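Putative uncharacterized protein (PDB 3EUT) probably acts as an acyltransferase, a type III pentaketide synthase of the chalcone and stilbene synthase family, and binds icosanoic acid in this structure. Local coordinates at residues A[11-16]-A[52-57]; A[175-180]-A[201-206]. All coordinates share one frame; numbering follows the deposited sequence.

Interaction 1 of 2, residues A[11-16]-A[52-57]; sequences QYPPYS and SSIGNP. With DCR (icosanoic acid), chain E.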
ATOM      1  N   GLN A  11       4.238  -2.099 -20.983  1.00 22.54           N
ATOM      2  CA  GLN A  11       5.395  -1.360 -21.446  1.00 22.79           C
ATOM      3  C   GLN A  11       6.668  -1.860 -20.786  1.00 23.39           C
ATOM      4  O   GLN A  11       6.881  -1.658 -19.581  1.00 23.06           O
ATOM      5  CB  GLN A  11       5.229   0.152 -21.243  1.00 23.12           C
ATOM      6  CG  GLN A  11       6.321   0.985 -21.936  1.00 23.45           C
ATOM      7  CD  GLN A  11       6.259   0.924 -23.461  1.00 28.68           C
ATOM      8  OE1 GLN A  11       5.197   0.747 -24.057  1.00 30.26           O
ATOM      9  NE2 GLN A  11       7.401   1.083 -24.092  1.00 31.78           N
ATOM     10  N   TYR A  12       7.490  -2.531 -21.584  1.00 23.20           N
ATOM     11  CA  TYR A  12       8.839  -2.918 -21.169  1.00 24.68           C
ATOM     12  C   TYR A  12       9.806  -1.765 -21.506  1.00 24.97           C
ATOM     13  O   TYR A  12       9.529  -0.981 -22.410  1.00 24.64           O
ATOM     14  CB  TYR A  12       9.266  -4.196 -21.905  1.00 24.60           C
ATOM     15  CG  TYR A  12       8.675  -5.483 -21.355  1.00 24.99           C
ATOM     16  CD1 TYR A  12       9.180  -6.058 -20.192  1.00 24.79           C
ATOM     17  CD2 TYR A  12       7.619  -6.120 -22.002  1.00 25.64           C
ATOM     18  CE1 TYR A  12       8.653  -7.262 -19.686  1.00 26.43           C
ATOM     19  CE2 TYR A  12       7.069  -7.316 -21.503  1.00 26.40           C
ATOM     20  CZ  TYR A  12       7.601  -7.880 -20.346  1.00 25.24           C
ATOM     21  OH  TYR A  12       7.087  -9.046 -19.845  1.00 25.75           O
ATOM     22  N   PRO A  13      10.919  -1.630 -20.765  1.00 25.33           N
ATOM     23  CA  PRO A  13      11.903  -0.578 -21.083  1.00 26.27           C
ATOM     24  C   PRO A  13      12.800  -0.875 -22.323  1.00 26.64           C
ATOM     25  O   PRO A  13      12.732  -1.952 -22.879  1.00 27.44           O
ATOM     26  CB  PRO A  13      12.729  -0.485 -19.785  1.00 25.91           C
ATOM     27  CG  PRO A  13      12.675  -1.842 -19.218  1.00 25.94           C
ATOM     28  CD  PRO A  13      11.292  -2.368 -19.544  1.00 25.83           C
ATOM     29  N   PRO A  14      13.632   0.085 -22.754  1.00 27.78           N
ATOM     30  CA  PRO A  14      14.359  -0.075 -24.034  1.00 28.39           C
ATOM     31  C   PRO A  14      15.410  -1.191 -24.096  1.00 29.01           C
ATOM     32  O   PRO A  14      15.732  -1.668 -25.186  1.00 29.43           O
ATOM     33  CB  PRO A  14      15.072   1.282 -24.208  1.00 28.10           C
ATOM     34  CG  PRO A  14      14.372   2.220 -23.274  1.00 28.76           C
ATOM     35  CD  PRO A  14      13.941   1.375 -22.113  1.00 27.55           C
ATOM     36  N   TYR A  15      15.962  -1.598 -22.961  1.00 29.21           N
ATOM     37  CA  TYR A  15      17.098  -2.516 -22.999  1.00 30.41           C
ATOM     38  C   TYR A  15      16.739  -3.964 -22.741  1.00 30.66           C
ATOM     39  O   TYR A  15      15.861  -4.283 -21.924  1.00 30.57           O
ATOM     40  CB  TYR A  15      18.211  -2.048 -22.058  1.00 30.79           C
ATOM     41  CG  TYR A  15      18.675  -0.643 -22.365  1.00 32.30           C
ATOM     42  CD1 TYR A  15      19.784  -0.415 -23.173  1.00 34.01           C
ATOM     43  CD2 TYR A  15      17.991   0.462 -21.850  1.00 33.02           C
ATOM     44  CE1 TYR A  15      20.209   0.888 -23.458  1.00 34.78           C
ATOM     45  CE2 TYR A  15      18.400   1.754 -22.120  1.00 34.22           C
ATOM     46  CZ  TYR A  15      19.512   1.963 -22.920  1.00 34.28           C
ATOM     47  OH  TYR A  15      19.898   3.257 -23.187  1.00 34.72           O
ATOM     48  N   SER A  16      17.413  -4.844 -23.467  1.00 31.01           N
ATOM     49  CA  SER A  16      17.210  -6.266 -23.302  1.00 31.49           C
ATOM     50  C   SER A  16      18.583  -6.899 -23.097  1.00 31.51           C
ATOM     51  O   SER A  16      19.430  -6.861 -23.995  1.00 32.26           O
ATOM     52  CB  SER A  16      16.462  -6.815 -24.519  1.00 31.71           C
ATOM     53  OG  SER A  16      16.212  -8.193 -24.384  1.00 33.95           O
ATOM     54  N   SER A  52      14.532  -7.614 -19.399  1.00 26.28           N
ATOM     55  CA  SER A  52      14.192  -6.210 -19.618  1.00 26.91           C
ATOM     56  C   SER A  52      14.789  -5.309 -18.544  1.00 26.60           C
ATOM     57  O   SER A  52      14.663  -5.577 -17.339  1.00 26.67           O
ATOM     58  CB  SER A  52      12.674  -6.046 -19.645  1.00 27.10           C
ATOM     59  OG  SER A  52      12.186  -6.512 -20.887  1.00 31.00           O
ATOM     60  N   SER A  53      15.440  -4.237 -18.972  1.00 25.66           N
ATOM     61  CA  SER A  53      16.007  -3.295 -18.013  1.00 25.78           C
ATOM     62  C   SER A  53      15.860  -1.866 -18.506  1.00 25.30           C
ATOM     63  O   SER A  53      15.863  -1.604 -19.711  1.00 25.14           O
ATOM     64  CB  SER A  53      17.493  -3.611 -17.773  1.00 25.79           C
ATOM     65  OG  SER A  53      18.086  -2.648 -16.927  1.00 26.80           O
ATOM     66  N   ILE A  54      15.746  -0.949 -17.558  1.00 25.43           N
ATOM     67  CA  ILE A  54      15.759   0.480 -17.843  1.00 26.00           C
ATOM     68  C   ILE A  54      17.135   0.966 -18.356  1.00 26.38           C
ATOM     69  O   ILE A  54      17.242   2.079 -18.856  1.00 26.49           O
ATOM     70  CB  ILE A  54      15.366   1.325 -16.595  1.00 25.73           C
ATOM     71  CG1 ILE A  54      16.350   1.063 -15.445  1.00 26.72           C
ATOM     72  CG2 ILE A  54      13.897   1.064 -16.180  1.00 26.56           C
ATOM     73  CD1 ILE A  54      16.162   1.954 -14.266  1.00 28.54           C
ATOM     74  N   GLY A  55      18.172   0.148 -18.212  1.00 26.95           N
ATOM     75  CA  GLY A  55      19.505   0.529 -18.679  1.00 28.22           C
ATOM     76  C   GLY A  55      20.395  -0.634 -19.060  1.00 29.18           C
ATOM     77  O   GLY A  55      19.942  -1.779 -19.137  1.00 29.39           O
ATOM     78  N   ASN A  56      21.666  -0.330 -19.323  1.00 30.03           N
ATOM     79  CA  ASN A  56      22.680  -1.346 -19.575  1.00 30.79           C
ATOM     80  C   ASN A  56      23.817  -1.282 -18.533  1.00 31.55           C
ATOM     81  O   ASN A  56      23.818  -0.383 -17.676  1.00 31.67           O
ATOM     82  CB  ASN A  56      23.198  -1.248 -21.027  1.00 31.12           C
ATOM     83  CG  ASN A  56      23.908   0.060 -21.330  1.00 32.47           C
ATOM     84  OD1 ASN A  56      24.574   0.659 -20.470  1.00 34.19           O
ATOM     85  ND2 ASN A  56      23.793   0.500 -22.574  1.00 33.77           N
ATOM     86  N   PRO A  57      24.775  -2.242 -18.574  1.00 32.00           N
ATOM     87  CA  PRO A  57      25.915  -2.234 -17.645  1.00 32.33           C
ATOM     88  C   PRO A  57      26.760  -0.945 -17.543  1.00 32.60           C
ATOM     89  O   PRO A  57      27.550  -0.823 -16.604  1.00 32.78           O
ATOM     90  CB  PRO A  57      26.768  -3.414 -18.133  1.00 32.48           C
ATOM     91  CG  PRO A  57      25.773  -4.343 -18.718  1.00 32.38           C
ATOM     92  CD  PRO A  57      24.815  -3.437 -19.441  1.00 31.77           C
TER
HETATM   93  O1  DCR E   1      10.939 -10.745  -3.069  1.00 59.49           O
HETATM   94  C1  DCR E   1      10.456 -10.138  -4.063  1.00 58.98           C
HETATM   95  O2  DCR E   1       9.253  -9.790  -4.133  1.00 58.61           O
HETATM   96  C2  DCR E   1      11.370  -9.838  -5.233  1.00 57.46           C
HETATM   97  C3  DCR E   1      11.253  -8.399  -5.742  1.00 55.65           C
HETATM   98  C4  DCR E   1      12.306  -8.034  -6.800  1.00 54.36           C
HETATM   99  C5  DCR E   1      13.735  -8.360  -6.372  1.00 52.55           C
HETATM  100  C6  DCR E   1      14.802  -7.515  -7.068  1.00 51.26           C
HETATM  101  C7  DCR E   1      16.173  -8.191  -6.996  1.00 50.42           C
HETATM  102  C8  DCR E   1      17.285  -7.442  -7.728  1.00 48.96           C
HETATM  103  C9  DCR E   1      17.594  -8.131  -9.053  1.00 48.09           C
HETATM  104  C10 DCR E   1      18.705  -7.451  -9.842  1.00 46.83           C
HETATM  105  C11 DCR E   1      18.595  -7.827 -11.316  1.00 45.53           C
HETATM  106  C12 DCR E   1      19.957  -7.851 -11.995  1.00 45.27           C
HETATM  107  C13 DCR E   1      20.134  -6.656 -12.915  1.00 45.00           C
HETATM  108  C14 DCR E   1      20.835  -6.980 -14.233  1.00 44.69           C
HETATM  109  C15 DCR E   1      20.876  -5.724 -15.097  1.00 44.66           C
HETATM  110  C16 DCR E   1      22.251  -5.065 -15.200  1.00 44.37           C
HETATM  111  C17 DCR E   1      22.255  -3.609 -14.722  1.00 44.94           C
HETATM  112  C18 DCR E   1      21.287  -2.686 -15.455  1.00 42.49           C
HETATM  113  C19 DCR E   1      21.593  -1.241 -15.097  1.00 42.59           C
HETATM  114  C20 DCR E   1      20.349  -0.452 -14.764  1.00 43.67           C
HETATM  115  O   HOH W   1      13.025  -4.671 -22.727  1.00 37.58           O
HETATM  116  O   HOH W   2      14.184  -8.613 -22.729  1.00 26.76           O

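Interaction 2 of 2, residues A[175-180]-A[201-206]; sequences EVSTTM and FSDCAS. With DCR (icosanoic acid), chain E.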
ATOM      1  N   GLU A 175       7.500  -2.369 -11.730  1.00 22.88           N
ATOM      2  CA  GLU A 175       8.655  -2.848 -10.990  1.00 22.97           C
ATOM      3  C   GLU A 175       9.961  -2.457 -11.689  1.00 23.99           C
ATOM      4  O   GLU A 175      10.102  -2.593 -12.913  1.00 23.23           O
ATOM      5  CB  GLU A 175       8.576  -4.351 -10.762  1.00 23.33           C
ATOM      6  CG  GLU A 175       7.242  -4.827 -10.092  1.00 25.30           C
ATOM      7  CD  GLU A 175       7.176  -4.550  -8.583  1.00 28.83           C
ATOM      8  OE1 GLU A 175       8.077  -3.857  -8.049  1.00 27.89           O
ATOM      9  OE2 GLU A 175       6.214  -5.037  -7.929  1.00 29.54           O
ATOM     10  N   VAL A 176      10.884  -1.929 -10.896  1.00 23.66           N
ATOM     11  CA  VAL A 176      12.227  -1.618 -11.363  1.00 24.48           C
ATOM     12  C   VAL A 176      13.196  -2.318 -10.415  1.00 24.58           C
ATOM     13  O   VAL A 176      13.591  -1.769  -9.383  1.00 25.25           O
ATOM     14  CB  VAL A 176      12.492  -0.088 -11.441  1.00 24.18           C
ATOM     15  CG1 VAL A 176      13.950   0.190 -11.882  1.00 25.40           C
ATOM     16  CG2 VAL A 176      11.536   0.579 -12.400  1.00 24.41           C
ATOM     17  N   SER A 177      13.579  -3.538 -10.780  1.00 24.77           N
ATOM     18  CA  SER A 177      14.461  -4.340  -9.947  1.00 25.64           C
ATOM     19  C   SER A 177      15.924  -4.327 -10.399  1.00 25.57           C
ATOM     20  O   SER A 177      16.812  -4.596  -9.596  1.00 24.82           O
ATOM     21  CB  SER A 177      13.948  -5.774  -9.851  1.00 26.09           C
ATOM     22  OG  SER A 177      13.560  -6.276 -11.112  1.00 29.35           O
ATOM     23  N   THR A 178      16.189  -4.017 -11.664  1.00 25.74           N
ATOM     24  CA  THR A 178      17.550  -4.232 -12.183  1.00 26.28           C
ATOM     25  C   THR A 178      18.591  -3.276 -11.597  1.00 26.52           C
ATOM     26  O   THR A 178      19.785  -3.587 -11.613  1.00 26.94           O
ATOM     27  CB  THR A 178      17.643  -4.226 -13.720  1.00 26.04           C
ATOM     28  OG1 THR A 178      17.227  -2.956 -14.230  1.00 27.52           O
ATOM     29  CG2 THR A 178      16.816  -5.368 -14.324  1.00 24.62           C
ATOM     30  N   THR A 179      18.126  -2.136 -11.082  1.00 26.70           N
ATOM     31  CA  THR A 179      18.973  -1.135 -10.429  1.00 27.29           C
ATOM     32  C   THR A 179      19.592  -1.615  -9.121  1.00 27.11           C
ATOM     33  O   THR A 179      20.531  -0.993  -8.618  1.00 27.30           O
ATOM     34  CB  THR A 179      18.191   0.167 -10.117  1.00 27.89           C
ATOM     35  OG1 THR A 179      16.923  -0.150  -9.509  1.00 28.61           O
ATOM     36  CG2 THR A 179      17.949   0.948 -11.376  1.00 28.59           C
ATOM     37  N   MET A 180      19.067  -2.703  -8.560  1.00 27.10           N
ATOM     38  CA  MET A 180      19.597  -3.216  -7.295  1.00 26.83           C
ATOM     39  C   MET A 180      20.698  -4.241  -7.509  1.00 26.39           C
ATOM     40  O   MET A 180      21.103  -4.936  -6.576  1.00 26.41           O
ATOM     41  CB  MET A 180      18.477  -3.723  -6.370  1.00 27.09           C
ATOM     42  CG  MET A 180      17.679  -2.565  -5.701  1.00 26.93           C
ATOM     43  SD  MET A 180      16.161  -3.156  -4.903  1.00 26.97           S
ATOM     44  CE  MET A 180      14.971  -1.985  -5.568  1.00 28.79           C
ATOM     45  N   PHE A 201      15.172 -11.379 -11.819  1.00 27.39           N
ATOM     46  CA  PHE A 201      14.247 -10.246 -11.894  1.00 27.37           C
ATOM     47  C   PHE A 201      14.580  -9.217 -12.974  1.00 26.97           C
ATOM     48  O   PHE A 201      15.745  -9.033 -13.335  1.00 26.42           O
ATOM     49  CB  PHE A 201      14.111  -9.591 -10.517  1.00 27.41           C
ATOM     50  CG  PHE A 201      13.457 -10.480  -9.490  1.00 28.64           C
ATOM     51  CD1 PHE A 201      12.066 -10.626  -9.459  1.00 29.13           C
ATOM     52  CD2 PHE A 201      14.223 -11.162  -8.546  1.00 30.44           C
ATOM     53  CE1 PHE A 201      11.463 -11.436  -8.517  1.00 30.22           C
ATOM     54  CE2 PHE A 201      13.621 -11.991  -7.587  1.00 31.09           C
ATOM     55  CZ  PHE A 201      12.244 -12.133  -7.575  1.00 29.66           C
ATOM     56  N   SER A 202      13.539  -8.582 -13.510  1.00 26.75           N
ATOM     57  CA  SER A 202      13.683  -7.584 -14.583  1.00 26.08           C
ATOM     58  C   SER A 202      12.705  -6.427 -14.349  1.00 26.44           C
ATOM     59  O   SER A 202      12.014  -6.401 -13.320  1.00 26.58           O
ATOM     60  CB  SER A 202      13.425  -8.236 -15.943  1.00 26.30           C
ATOM     61  OG  SER A 202      12.141  -8.841 -15.992  1.00 24.86           O
ATOM     62  N   ASP A 203      12.636  -5.492 -15.301  1.00 25.18           N
ATOM     63  CA  ASP A 203      11.809  -4.287 -15.176  1.00 24.79           C
ATOM     64  C   ASP A 203      10.649  -4.292 -16.171  1.00 24.73           C
ATOM     65  O   ASP A 203      10.806  -4.739 -17.308  1.00 23.26           O
ATOM     66  CB  ASP A 203      12.641  -3.020 -15.422  1.00 25.22           C
ATOM     67  CG  ASP A 203      13.947  -2.995 -14.624  1.00 25.33           C
ATOM     68  OD1 ASP A 203      14.061  -3.713 -13.622  1.00 26.57           O
ATOM     69  OD2 ASP A 203      14.863  -2.247 -14.995  1.00 27.66           O
ATOM     70  N   CYS A 204       9.505  -3.749 -15.751  1.00 24.04           N
ATOM     71  CA  CYS A 204       8.301  -3.727 -16.583  1.00 23.84           C
ATOM     72  C   CYS A 204       7.221  -2.894 -15.895  1.00 22.89           C
ATOM     73  O   CYS A 204       7.179  -2.801 -14.651  1.00 22.50           O
ATOM     74  CB  CYS A 204       7.759  -5.150 -16.784  1.00 23.71           C
ATOM     75  SG  CYS A 204       6.371  -5.313 -17.949  1.00 26.21           S
ATOM     76  N   ALA A 205       6.348  -2.307 -16.708  1.00 22.48           N
ATOM     77  CA  ALA A 205       5.048  -1.852 -16.237  1.00 22.00           C
ATOM     78  C   ALA A 205       3.919  -2.456 -17.062  1.00 22.51           C
ATOM     79  O   ALA A 205       4.036  -2.607 -18.289  1.00 22.46           O
ATOM     80  CB  ALA A 205       4.959  -0.310 -16.227  1.00 21.77           C
ATOM     81  N   SER A 206       2.827  -2.800 -16.379  1.00 22.05           N
ATOM     82  CA  SER A 206       1.651  -3.360 -17.039  1.00 22.54           C
ATOM     83  C   SER A 206       0.396  -2.862 -16.350  1.00 22.37           C
ATOM     84  O   SER A 206       0.404  -2.551 -15.151  1.00 21.72           O
ATOM     85  CB  SER A 206       1.685  -4.907 -17.082  1.00 22.40           C
ATOM     86  OG  SER A 206       1.607  -5.494 -15.779  1.00 23.28           O
TER
HETATM   87  O1  DCR E   1      10.939 -10.745  -3.069  1.00 59.49           O
HETATM   88  C1  DCR E   1      10.456 -10.138  -4.063  1.00 58.98           C
HETATM   89  O2  DCR E   1       9.253  -9.790  -4.133  1.00 58.61           O
HETATM   90  C2  DCR E   1      11.370  -9.838  -5.233  1.00 57.46           C
HETATM   91  C3  DCR E   1      11.253  -8.399  -5.742  1.00 55.65           C
HETATM   92  C4  DCR E   1      12.306  -8.034  -6.800  1.00 54.36           C
HETATM   93  C5  DCR E   1      13.735  -8.360  -6.372  1.00 52.55           C
HETATM   94  C6  DCR E   1      14.802  -7.515  -7.068  1.00 51.26           C
HETATM   95  C7  DCR E   1      16.173  -8.191  -6.996  1.00 50.42           C
HETATM   96  C8  DCR E   1      17.285  -7.442  -7.728  1.00 48.96           C
HETATM   97  C9  DCR E   1      17.594  -8.131  -9.053  1.00 48.09           C
HETATM   98  C10 DCR E   1      18.705  -7.451  -9.842  1.00 46.83           C
HETATM   99  C11 DCR E   1      18.595  -7.827 -11.316  1.00 45.53           C
HETATM  100  C12 DCR E   1      19.957  -7.851 -11.995  1.00 45.27           C
HETATM  101  C13 DCR E   1      20.134  -6.656 -12.915  1.00 45.00           C
HETATM  102  C14 DCR E   1      20.835  -6.980 -14.233  1.00 44.69           C
HETATM  103  C15 DCR E   1      20.876  -5.724 -15.097  1.00 44.66           C
HETATM  104  C16 DCR E   1      22.251  -5.065 -15.200  1.00 44.37           C
HETATM  105  C17 DCR E   1      22.255  -3.609 -14.722  1.00 44.94           C
HETATM  106  C18 DCR E   1      21.287  -2.686 -15.455  1.00 42.49           C
HETATM  107  C19 DCR E   1      21.593  -1.241 -15.097  1.00 42.59           C
HETATM  108  C20 DCR E   1      20.349  -0.452 -14.764  1.00 43.67           C

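Interaction 1 of 2, residues A[11-16]-A[52-57]
Y15 and S53 face each other as an antiparallel hydrogen-bonded pair: S53 N donates to Y15 O at 3.0 Å, and Y15 N returns a longer bond to S53 O at 3.3 Å. S16 and S52 follow as the non-hydrogen-bonded pair. The side chain of Y15 is laid along the second segment. With CG beside the backbone N (chi1 -56°), its ring lies with one face over G55 C and the N56 backbone nitrogen, while S53 O sits at its edge, in plane. The N56 amide is turned 74° against the ring plane, its ND2 3.7 Å from Y15 CE1, and N56 OD1 is bound to D58. A serine in place of Y15 would probably keep the strand pairing yet uncover the G55-N56 peptide and take away the ring against which N56 ND2 rests. This two-stranded ribbon of 15-17 and 51-53 is a small sheet of its own beside the large mixed sheet of the thiolase-like fold, joined to it by a backbone bond between S52 and D203, and lies at the methyl end of the bound fatty acid; S53 OG, which also bonds to T178, is 3.5 Å from icosanoic acid C18. Ahead of the ribbon, P13 wedges its ring against the S53 carbonyl, with P13 CG 3.2 Å from S53 O, while P13 CB packs on I54 CG2. A water ties this bend to the strands by donating to both P13 O and Y15 O and accepting from S52 OG, 2.7 Å away. S52 OG also bonds to H327, and Y12 stacks on that same imidazole. Y12 CD1 also comes obliquely to within 3.1 Å of S52 OG, while the far end of the tyrosine is anchored by S337.

Interaction 2 of 2, residues A[175-180]-A[201-206]
E175 and C204 pair where two neighbouring antiparallel strands of the central sheet in the thiolase-like fold, 168-175 and 204-211, meet: E175 N reaches C204 O at 3.0 Å in an almost straight bond, and C204 N answers to E175 O. Past this pair the strand ladder ends, though the backbones stay close, and the D203 carboxylate takes over the pairing. Here the contact is tight. OD1 takes the T178 backbone N-H on its syn lone pair at 2.9 Å and a weak bond from S177 N, so one oxygen receives two successive amides. OD2 accepts from T178 OG1 at 2.6 Å, 22° out of the carboxylate plane, and from I54 N. Because T178 holds OG1 between its backbone N and carbonyl carbon (chi1 61°), its hydroxyl and its own N-H address the same carboxylate, which fixes the rotation of D203 and satisfies a buried acid. E175 sends its carboxylate the other way, to S332 and the 110-112 loop.

The looser side faces the fatty acid rather than solvent. S177 OG lies 3.4 Å from F201 CB, while S177 CB approaches icosanoic acid C6. The F201 ring turns away from the 175-180 segment and lays one face against the fatty acid, icosanoic acid C4 lying 3.7 Å above the plane over the ring centre, and F201 CZ comes within 3.4 Å of icosanoic acid C2.

In the fold
From the N terminus, the chain runs along strand 4-11 in the large mixed sheet, leaves it at Q11 and enters the small ribbon. Interaction 1 then closes a loop of 35 residues that carries helices 20-29 and 34-42. Rather more than a hundred residues later, interaction 2 closes a shorter loop, 20 residues long, around helix 181-191. The two loops follow one another in series, neither enclosing nor crossing the other, yet their centres lie only about 9 Å apart. A probable hydrogen bond from Q11 N to A205 O joins strands 4-11 and 204-211, and P13 packs against D203, so the residues leading into the ribbon are fastened to the ends of central strands of the large sheet.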